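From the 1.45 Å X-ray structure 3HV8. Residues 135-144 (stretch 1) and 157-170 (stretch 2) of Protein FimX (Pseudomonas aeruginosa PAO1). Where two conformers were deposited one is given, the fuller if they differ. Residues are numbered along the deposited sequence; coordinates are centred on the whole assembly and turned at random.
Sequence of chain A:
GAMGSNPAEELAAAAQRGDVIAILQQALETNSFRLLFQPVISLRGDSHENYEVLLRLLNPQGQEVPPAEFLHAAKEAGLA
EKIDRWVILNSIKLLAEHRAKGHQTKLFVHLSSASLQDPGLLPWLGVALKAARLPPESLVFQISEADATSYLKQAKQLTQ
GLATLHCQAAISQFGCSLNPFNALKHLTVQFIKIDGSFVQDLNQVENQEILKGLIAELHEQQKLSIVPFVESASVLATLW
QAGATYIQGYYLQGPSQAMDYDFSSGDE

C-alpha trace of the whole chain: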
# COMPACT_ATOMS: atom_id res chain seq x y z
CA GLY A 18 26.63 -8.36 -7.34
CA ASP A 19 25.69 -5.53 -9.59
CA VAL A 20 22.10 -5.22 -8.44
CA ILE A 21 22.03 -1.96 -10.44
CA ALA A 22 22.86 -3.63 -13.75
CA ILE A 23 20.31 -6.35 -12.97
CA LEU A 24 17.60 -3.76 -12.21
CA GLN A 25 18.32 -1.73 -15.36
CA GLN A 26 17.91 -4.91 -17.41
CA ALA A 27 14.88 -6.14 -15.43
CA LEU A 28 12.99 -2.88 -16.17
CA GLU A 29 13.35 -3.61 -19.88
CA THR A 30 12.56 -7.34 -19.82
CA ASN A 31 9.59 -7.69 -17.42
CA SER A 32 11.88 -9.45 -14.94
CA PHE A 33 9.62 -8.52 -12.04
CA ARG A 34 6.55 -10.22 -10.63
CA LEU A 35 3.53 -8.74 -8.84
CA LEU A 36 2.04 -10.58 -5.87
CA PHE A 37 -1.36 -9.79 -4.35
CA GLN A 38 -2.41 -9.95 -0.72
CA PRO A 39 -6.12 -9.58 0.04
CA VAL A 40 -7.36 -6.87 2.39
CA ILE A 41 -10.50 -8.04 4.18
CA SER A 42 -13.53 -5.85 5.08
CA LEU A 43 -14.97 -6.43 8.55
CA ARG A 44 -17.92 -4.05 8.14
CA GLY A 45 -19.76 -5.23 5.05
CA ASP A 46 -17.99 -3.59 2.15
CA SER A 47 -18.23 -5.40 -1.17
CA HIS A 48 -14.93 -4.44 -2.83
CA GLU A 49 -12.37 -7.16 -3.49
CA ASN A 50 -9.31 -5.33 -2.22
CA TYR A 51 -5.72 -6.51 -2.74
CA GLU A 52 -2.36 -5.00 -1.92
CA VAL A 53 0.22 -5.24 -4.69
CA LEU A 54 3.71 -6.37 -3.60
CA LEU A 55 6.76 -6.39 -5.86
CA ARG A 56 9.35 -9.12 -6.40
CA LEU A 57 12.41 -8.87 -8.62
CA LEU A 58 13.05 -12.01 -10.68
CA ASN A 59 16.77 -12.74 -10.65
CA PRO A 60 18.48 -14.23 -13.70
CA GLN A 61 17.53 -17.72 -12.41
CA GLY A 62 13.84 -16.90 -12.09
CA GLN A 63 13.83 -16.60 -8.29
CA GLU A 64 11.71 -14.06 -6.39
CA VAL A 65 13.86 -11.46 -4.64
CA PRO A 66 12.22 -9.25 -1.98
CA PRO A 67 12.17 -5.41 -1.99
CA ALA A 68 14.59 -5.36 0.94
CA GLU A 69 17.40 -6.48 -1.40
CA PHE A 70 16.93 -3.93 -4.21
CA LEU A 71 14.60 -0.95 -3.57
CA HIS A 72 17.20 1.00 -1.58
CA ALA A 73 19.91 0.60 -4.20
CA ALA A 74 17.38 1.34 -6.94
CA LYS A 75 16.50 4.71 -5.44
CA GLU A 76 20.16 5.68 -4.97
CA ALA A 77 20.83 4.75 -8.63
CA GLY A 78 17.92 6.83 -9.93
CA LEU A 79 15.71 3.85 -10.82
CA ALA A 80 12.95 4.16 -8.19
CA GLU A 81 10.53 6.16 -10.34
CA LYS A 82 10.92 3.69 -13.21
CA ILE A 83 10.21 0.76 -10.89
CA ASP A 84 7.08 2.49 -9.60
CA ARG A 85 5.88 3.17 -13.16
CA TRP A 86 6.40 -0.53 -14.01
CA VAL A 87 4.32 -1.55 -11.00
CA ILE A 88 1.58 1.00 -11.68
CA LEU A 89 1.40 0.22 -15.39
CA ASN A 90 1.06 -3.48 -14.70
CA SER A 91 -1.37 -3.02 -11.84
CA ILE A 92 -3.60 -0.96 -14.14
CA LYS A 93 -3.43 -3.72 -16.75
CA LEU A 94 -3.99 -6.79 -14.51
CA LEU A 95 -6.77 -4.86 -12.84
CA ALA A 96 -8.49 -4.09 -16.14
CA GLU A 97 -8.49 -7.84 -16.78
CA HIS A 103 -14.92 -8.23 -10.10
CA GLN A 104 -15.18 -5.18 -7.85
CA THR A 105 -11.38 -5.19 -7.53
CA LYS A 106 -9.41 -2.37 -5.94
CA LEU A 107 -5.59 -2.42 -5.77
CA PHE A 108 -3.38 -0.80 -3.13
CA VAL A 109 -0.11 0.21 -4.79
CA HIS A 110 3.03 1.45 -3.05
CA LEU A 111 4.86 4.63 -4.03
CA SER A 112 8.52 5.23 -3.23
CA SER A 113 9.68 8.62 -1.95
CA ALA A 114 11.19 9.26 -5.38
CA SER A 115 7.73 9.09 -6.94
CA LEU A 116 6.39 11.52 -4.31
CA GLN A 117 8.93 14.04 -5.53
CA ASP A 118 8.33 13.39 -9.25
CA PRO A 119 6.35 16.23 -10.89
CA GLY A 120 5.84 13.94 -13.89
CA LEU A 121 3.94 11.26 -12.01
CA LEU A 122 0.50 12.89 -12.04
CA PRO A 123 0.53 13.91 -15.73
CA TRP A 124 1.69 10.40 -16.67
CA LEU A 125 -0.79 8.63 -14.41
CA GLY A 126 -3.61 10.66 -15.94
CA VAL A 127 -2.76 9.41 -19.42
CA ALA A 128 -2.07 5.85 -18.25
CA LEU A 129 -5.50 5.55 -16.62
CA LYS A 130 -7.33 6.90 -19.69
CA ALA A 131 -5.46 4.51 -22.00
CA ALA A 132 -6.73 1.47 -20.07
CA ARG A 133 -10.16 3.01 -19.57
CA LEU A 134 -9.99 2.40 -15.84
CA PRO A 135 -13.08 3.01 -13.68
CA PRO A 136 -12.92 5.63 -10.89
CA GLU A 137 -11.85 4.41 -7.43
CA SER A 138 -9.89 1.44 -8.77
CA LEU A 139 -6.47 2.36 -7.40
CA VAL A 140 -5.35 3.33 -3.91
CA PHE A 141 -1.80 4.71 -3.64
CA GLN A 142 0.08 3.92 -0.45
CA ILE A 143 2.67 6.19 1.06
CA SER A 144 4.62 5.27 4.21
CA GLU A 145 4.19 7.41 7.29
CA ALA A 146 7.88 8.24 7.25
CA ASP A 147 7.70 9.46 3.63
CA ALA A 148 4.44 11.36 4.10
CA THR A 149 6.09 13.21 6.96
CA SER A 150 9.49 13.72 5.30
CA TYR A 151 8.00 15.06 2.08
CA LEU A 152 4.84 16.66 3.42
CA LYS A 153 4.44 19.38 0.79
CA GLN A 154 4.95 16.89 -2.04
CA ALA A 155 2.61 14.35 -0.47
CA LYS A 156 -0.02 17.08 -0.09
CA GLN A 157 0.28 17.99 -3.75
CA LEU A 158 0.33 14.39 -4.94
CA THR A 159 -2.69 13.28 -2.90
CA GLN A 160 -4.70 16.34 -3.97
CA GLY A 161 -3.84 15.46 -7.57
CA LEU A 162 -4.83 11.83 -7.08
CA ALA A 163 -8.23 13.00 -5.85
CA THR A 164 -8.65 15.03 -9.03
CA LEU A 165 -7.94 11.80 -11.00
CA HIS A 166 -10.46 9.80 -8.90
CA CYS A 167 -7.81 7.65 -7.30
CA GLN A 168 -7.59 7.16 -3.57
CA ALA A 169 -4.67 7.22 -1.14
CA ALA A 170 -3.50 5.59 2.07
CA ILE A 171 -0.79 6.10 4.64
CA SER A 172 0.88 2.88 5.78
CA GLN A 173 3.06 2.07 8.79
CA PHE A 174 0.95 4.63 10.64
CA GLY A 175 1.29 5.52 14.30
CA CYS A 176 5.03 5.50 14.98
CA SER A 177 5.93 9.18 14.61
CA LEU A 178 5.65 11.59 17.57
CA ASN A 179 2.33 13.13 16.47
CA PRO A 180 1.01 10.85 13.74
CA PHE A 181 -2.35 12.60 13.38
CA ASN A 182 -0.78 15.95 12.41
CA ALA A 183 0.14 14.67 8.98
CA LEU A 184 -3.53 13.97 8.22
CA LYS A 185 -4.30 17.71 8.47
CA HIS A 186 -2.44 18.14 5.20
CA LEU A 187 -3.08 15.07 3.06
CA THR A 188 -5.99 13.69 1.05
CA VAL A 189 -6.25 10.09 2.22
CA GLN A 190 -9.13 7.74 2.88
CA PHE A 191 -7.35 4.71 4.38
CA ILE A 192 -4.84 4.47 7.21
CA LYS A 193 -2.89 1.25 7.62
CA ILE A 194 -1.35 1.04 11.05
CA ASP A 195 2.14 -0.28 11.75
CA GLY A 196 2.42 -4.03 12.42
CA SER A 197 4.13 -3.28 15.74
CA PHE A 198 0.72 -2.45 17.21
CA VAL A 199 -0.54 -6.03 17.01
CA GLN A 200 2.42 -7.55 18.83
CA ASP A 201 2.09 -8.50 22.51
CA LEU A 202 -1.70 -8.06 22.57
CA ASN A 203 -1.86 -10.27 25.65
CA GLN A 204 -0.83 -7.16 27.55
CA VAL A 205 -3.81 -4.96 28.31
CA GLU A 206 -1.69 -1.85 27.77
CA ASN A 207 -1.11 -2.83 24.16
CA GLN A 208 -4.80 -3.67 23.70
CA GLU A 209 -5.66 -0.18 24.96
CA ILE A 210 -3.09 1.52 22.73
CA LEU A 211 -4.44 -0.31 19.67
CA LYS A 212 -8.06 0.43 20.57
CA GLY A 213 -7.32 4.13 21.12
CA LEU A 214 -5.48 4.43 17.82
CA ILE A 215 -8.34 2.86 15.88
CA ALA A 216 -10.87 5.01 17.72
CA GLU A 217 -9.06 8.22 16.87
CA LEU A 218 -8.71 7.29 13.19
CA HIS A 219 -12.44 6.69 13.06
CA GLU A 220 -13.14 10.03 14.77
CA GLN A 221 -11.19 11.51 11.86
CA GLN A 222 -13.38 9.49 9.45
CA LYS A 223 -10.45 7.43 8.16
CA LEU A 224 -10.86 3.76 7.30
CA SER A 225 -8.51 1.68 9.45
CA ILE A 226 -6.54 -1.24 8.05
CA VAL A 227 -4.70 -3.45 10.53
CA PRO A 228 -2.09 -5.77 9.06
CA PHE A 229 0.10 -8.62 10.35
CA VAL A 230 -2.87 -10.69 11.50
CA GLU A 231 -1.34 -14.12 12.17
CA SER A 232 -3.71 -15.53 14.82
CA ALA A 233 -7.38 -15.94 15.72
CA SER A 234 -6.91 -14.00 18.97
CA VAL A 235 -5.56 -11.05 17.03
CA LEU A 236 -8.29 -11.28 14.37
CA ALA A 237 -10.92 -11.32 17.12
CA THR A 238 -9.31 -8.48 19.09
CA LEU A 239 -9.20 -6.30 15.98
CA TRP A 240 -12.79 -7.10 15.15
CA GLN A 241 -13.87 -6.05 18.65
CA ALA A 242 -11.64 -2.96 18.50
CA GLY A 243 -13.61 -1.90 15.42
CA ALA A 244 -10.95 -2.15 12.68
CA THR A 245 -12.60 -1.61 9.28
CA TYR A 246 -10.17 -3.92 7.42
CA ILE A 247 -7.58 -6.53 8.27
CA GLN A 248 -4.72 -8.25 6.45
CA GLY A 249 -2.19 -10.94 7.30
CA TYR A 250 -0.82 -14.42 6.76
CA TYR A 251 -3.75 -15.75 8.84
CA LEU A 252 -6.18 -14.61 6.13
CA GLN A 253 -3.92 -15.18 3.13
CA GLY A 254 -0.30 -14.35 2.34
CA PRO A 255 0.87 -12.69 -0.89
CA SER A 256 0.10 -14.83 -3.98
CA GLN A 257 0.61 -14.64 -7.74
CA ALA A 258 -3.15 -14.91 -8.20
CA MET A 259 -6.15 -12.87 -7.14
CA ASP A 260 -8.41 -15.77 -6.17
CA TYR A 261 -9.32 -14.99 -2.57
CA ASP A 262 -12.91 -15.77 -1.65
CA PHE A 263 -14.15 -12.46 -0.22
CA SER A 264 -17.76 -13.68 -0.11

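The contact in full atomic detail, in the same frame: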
# COMPACT_ATOMS: atom_id res chain seq x y z
N PRO A 135 -11.99 2.43 -14.47
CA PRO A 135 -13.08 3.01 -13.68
C PRO A 135 -12.55 3.82 -12.52
O PRO A 135 -11.43 3.56 -12.07
CB PRO A 135 -13.80 1.77 -13.14
CG PRO A 135 -13.44 0.67 -14.08
CD PRO A 135 -12.04 0.96 -14.51
N PRO A 136 -13.34 4.79 -12.02
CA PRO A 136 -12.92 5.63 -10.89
C PRO A 136 -12.84 4.76 -9.63
O PRO A 136 -13.49 3.72 -9.58
CB PRO A 136 -14.06 6.64 -10.74
CG PRO A 136 -15.03 6.36 -11.85
CD PRO A 136 -14.76 4.99 -12.37
N GLU A 137 -12.06 5.19 -8.65
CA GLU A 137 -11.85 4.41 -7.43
C GLU A 137 -11.45 2.97 -7.72
O GLU A 137 -12.08 2.02 -7.23
CB GLU A 137 -13.10 4.42 -6.54
CG GLU A 137 -14.06 5.57 -6.76
CD GLU A 137 -13.41 6.93 -6.58
OE1 GLU A 137 -13.83 7.87 -7.28
OE2 GLU A 137 -12.49 7.05 -5.74
N SER A 138 -10.42 2.78 -8.54
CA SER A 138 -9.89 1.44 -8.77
C SER A 138 -8.55 1.27 -8.07
O SER A 138 -8.20 0.17 -7.65
CB SER A 138 -9.70 1.19 -10.27
OG SER A 138 -10.93 0.98 -10.92
N LEU A 139 -7.81 2.37 -7.97
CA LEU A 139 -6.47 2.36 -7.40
C LEU A 139 -6.40 3.16 -6.11
O LEU A 139 -6.94 4.27 -6.02
CB LEU A 139 -5.48 2.99 -8.37
CG LEU A 139 -4.58 2.12 -9.25
CD1 LEU A 139 -5.15 0.72 -9.47
CD2 LEU A 139 -4.25 2.82 -10.57
N VAL A 140 -5.68 2.62 -5.13
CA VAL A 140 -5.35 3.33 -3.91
C VAL A 140 -3.84 3.38 -3.79
O VAL A 140 -3.19 2.32 -3.74
CB VAL A 140 -5.88 2.58 -2.65
CG1 VAL A 140 -5.65 3.44 -1.42
CG2 VAL A 140 -7.36 2.20 -2.81
N PHE A 141 -3.26 4.58 -3.75
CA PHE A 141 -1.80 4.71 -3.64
C PHE A 141 -1.37 4.81 -2.19
O PHE A 141 -1.94 5.58 -1.41
CB PHE A 141 -1.31 5.90 -4.45
CG PHE A 141 -1.44 5.68 -5.92
CD1 PHE A 141 -0.47 4.95 -6.59
CD2 PHE A 141 -2.57 6.08 -6.60
CE1 PHE A 141 -0.60 4.68 -7.95
CE2 PHE A 141 -2.71 5.83 -7.95
CZ PHE A 141 -1.72 5.12 -8.63
N GLN A 142 -0.40 3.98 -1.82
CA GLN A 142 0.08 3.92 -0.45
C GLN A 142 1.39 4.65 -0.32
O GLN A 142 2.31 4.45 -1.13
CB GLN A 142 0.28 2.47 -0.01
CG GLN A 142 -0.92 1.60 -0.20
CD GLN A 142 -0.74 0.21 0.37
OE1 GLN A 142 -1.45 -0.18 1.30
NE2 GLN A 142 0.21 -0.54 -0.18
N ILE A 143 1.46 5.48 0.70
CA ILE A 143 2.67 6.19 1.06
C ILE A 143 3.00 5.84 2.51
O ILE A 143 2.11 5.84 3.36
CB ILE A 143 2.38 7.71 0.94
CG1 ILE A 143 1.87 8.04 -0.48
CG2 ILE A 143 3.61 8.53 1.32
CD1 ILE A 143 1.24 9.44 -0.63
N SER A 144 4.25 5.55 2.83
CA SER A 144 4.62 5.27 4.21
C SER A 144 4.49 6.52 5.07
O SER A 144 4.62 7.65 4.58
CB SER A 144 6.05 4.71 4.31
OG SER A 144 7.00 5.76 4.14
N GLN A 157 0.56 17.73 -2.35
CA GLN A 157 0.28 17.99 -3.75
C GLN A 157 -0.10 16.72 -4.50
O GLN A 157 -1.03 16.70 -5.29
CB GLN A 157 1.50 18.65 -4.41
CG GLN A 157 1.79 20.03 -3.86
CD GLN A 157 3.15 20.57 -4.28
OE1 GLN A 157 4.03 19.81 -4.70
NE2 GLN A 157 3.34 21.88 -4.16
N LEU A 158 0.63 15.63 -4.24
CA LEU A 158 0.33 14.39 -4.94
C LEU A 158 -1.07 13.88 -4.60
O LEU A 158 -1.84 13.55 -5.48
CB LEU A 158 1.37 13.31 -4.64
CG LEU A 158 1.02 11.94 -5.22
CD1 LEU A 158 0.95 11.98 -6.73
CD2 LEU A 158 2.05 10.91 -4.78
N THR A 159 -1.39 13.84 -3.31
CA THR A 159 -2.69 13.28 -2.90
C THR A 159 -3.87 14.14 -3.36
O THR A 159 -4.92 13.61 -3.72
CB THR A 159 -2.77 12.95 -1.38
OG1 THR A 159 -2.53 14.12 -0.60
CG2 THR A 159 -1.73 11.88 -1.02
N GLN A 160 -3.68 15.45 -3.40
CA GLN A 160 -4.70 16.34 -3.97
C GLN A 160 -4.88 16.04 -5.46
O GLN A 160 -6.00 15.96 -5.97
CB GLN A 160 -4.32 17.81 -3.73
CG GLN A 160 -4.62 18.28 -2.31
CD GLN A 160 -4.00 19.63 -1.95
OE1 GLN A 160 -3.94 19.99 -0.78
NE2 GLN A 160 -3.54 20.36 -2.95
N GLY A 161 -3.77 15.82 -6.16
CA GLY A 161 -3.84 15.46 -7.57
C GLY A 161 -4.48 14.10 -7.83
O GLY A 161 -5.20 13.91 -8.81
N LEU A 162 -4.20 13.13 -6.95
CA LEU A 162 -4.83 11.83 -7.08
C LEU A 162 -6.34 11.94 -6.95
O LEU A 162 -7.08 11.25 -7.64
CB LEU A 162 -4.28 10.86 -6.02
CG LEU A 162 -2.83 10.44 -6.23
CD1 LEU A 162 -2.33 9.64 -5.02
CD2 LEU A 162 -2.68 9.63 -7.52
N ALA A 163 -6.80 12.81 -6.05
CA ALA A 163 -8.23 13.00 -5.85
C ALA A 163 -8.87 13.54 -7.13
O ALA A 163 -9.95 13.11 -7.52
CB ALA A 163 -8.50 13.92 -4.66
N THR A 164 -8.17 14.47 -7.77
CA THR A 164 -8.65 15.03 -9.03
C THR A 164 -8.82 13.92 -10.08
O THR A 164 -9.77 13.94 -10.85
CB THR A 164 -7.72 16.15 -9.52
OG1 THR A 164 -7.70 17.21 -8.56
CG2 THR A 164 -8.19 16.71 -10.86
N LEU A 165 -7.90 12.95 -10.09
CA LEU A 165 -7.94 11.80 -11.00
C LEU A 165 -8.82 10.63 -10.51
O LEU A 165 -8.78 9.54 -11.11
CB LEU A 165 -6.53 11.25 -11.23
CG LEU A 165 -5.52 12.09 -12.00
CD1 LEU A 165 -4.13 11.47 -11.99
CD2 LEU A 165 -5.99 12.28 -13.43
N HIS A 166 -9.58 10.84 -9.44
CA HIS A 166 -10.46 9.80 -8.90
C HIS A 166 -9.72 8.52 -8.49
O HIS A 166 -10.21 7.40 -8.66
CB HIS A 166 -11.60 9.50 -9.87
CG HIS A 166 -12.23 10.72 -10.45
ND1 HIS A 166 -12.18 11.02 -11.80
CD2 HIS A 166 -12.87 11.75 -9.86
CE1 HIS A 166 -12.80 12.17 -12.01
NE2 HIS A 166 -13.22 12.64 -10.85
N CYS A 167 -8.51 8.71 -8.00
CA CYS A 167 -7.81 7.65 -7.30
C CYS A 167 -7.92 7.95 -5.83
O CYS A 167 -8.28 9.06 -5.43
CB CYS A 167 -6.34 7.60 -7.71
SG CYS A 167 -6.09 7.22 -9.45
N GLN A 168 -7.61 6.96 -5.01
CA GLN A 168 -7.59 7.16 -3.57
C GLN A 168 -6.16 7.04 -3.05
O GLN A 168 -5.24 6.71 -3.80
CB GLN A 168 -8.47 6.10 -2.91
CG GLN A 168 -9.96 6.36 -3.13
CD GLN A 168 -10.82 5.23 -2.59
OE1 GLN A 168 -10.59 4.08 -2.92
NE2 GLN A 168 -11.81 5.56 -1.79
N ALA A 169 -5.98 7.32 -1.77
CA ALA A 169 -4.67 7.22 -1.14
C ALA A 169 -4.74 6.71 0.29
O ALA A 169 -5.79 6.79 0.96
CB ALA A 169 -3.92 8.56 -1.21
N ALA A 170 -3.62 6.17 0.74
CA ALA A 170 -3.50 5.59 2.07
C ALA A 170 -2.15 5.93 2.65
O ALA A 170 -1.16 6.06 1.90
CB ALA A 170 -3.63 4.07 2.00
O HOH W 1 -11.42 9.89 -4.98
O HOH W 2 -8.84 5.00 -9.42

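Stretch 2 is a helix, a short turn and a strand, and it meets stretch 1 in two ways: the helix lies over the strand 139-144, almost antiparallel to it with the axes 10.5 Å apart, and the strand that follows returns to pair with it in parallel. The first rule is visible in the helix pattern. Gln-157 and Gln-160 stay out of reach of stretch 1, whereas Leu-158 and Leu-162, one turn apart, both aim their CA-to-CB bonds toward it. Leu-158 CD2 lies 4.5 Å from Ile-143 CD1, and Thr-159, set sideways, brings CG2 to 3.9 Å from the same Ile-143 CD1. The isoleucine leaves its backbone sideways, but its extended chi2 (t) carries the terminal methyl nearer the helix. Leu-162 packs CD2 at 3.7 Å from Phe-141 CD2; branched aliphatic chains and a buried aromatic ring fill the space between helix and strand without needing polar partners.

Past the helix, Leu-165 leaves helical geometry and His-166 takes positive phi (59°), while Cys-167 N bonds back to Leu-162 O at 2.9 Å. The exposed turn is then tied to stretch 1 through backbone: Glu-137 N donates to His-166 O at 2.9 Å. That same His-166 O accepts from water 2, which in turn accepts from Ser-138 N, both at 2.9 Å. Beside this, His-166 CB rests 3.9 Å from Pro-136 CB.

Cys-167 places its SG at the edge of the Phe-141 ring, 4.0 Å from Phe-141 CE2 and near the ring plane. Water 1 donates to both Glu-137 OE2 and Cys-167 O and so links the carboxylate to the backbone of stretch 2.

From Gln-168 onward the backbone ladder takes over. Gln-168 N donates to Leu-139 O (3.0 Å, nearly linear at 177°), and Gln-168 O accepts from Phe-141 N at 2.9 Å. Its side chain shares a sheet face with Val-140, whose CG2 is 3.7 Å from Gln-168 OE1, while Gln-168 CG lies 3.7 Å from Glu-137 OE2: the side chain lies along Val-140, and OE1, though close to a methyl, has a hydrogen bond elsewhere in the structure.

Ala-169 faces the other way, with Phe-141, on the side where the helix packs. Ala-170 returns to the face of Val-140 and Gln-142, its CB 4.0 Å from Val-140 CG1. Ala-170 N donates to Phe-141 O at 2.8 Å, and Ala-170 O accepts from Ile-143 N at 2.9 Å. The lesson is economical: backbone bonds tie the strands together in the observed parallel register (Val-140 with Gln-168, Phe-141 with Ala-169, Gln-142 with Ala-170), and the alternating side chains serve two faces.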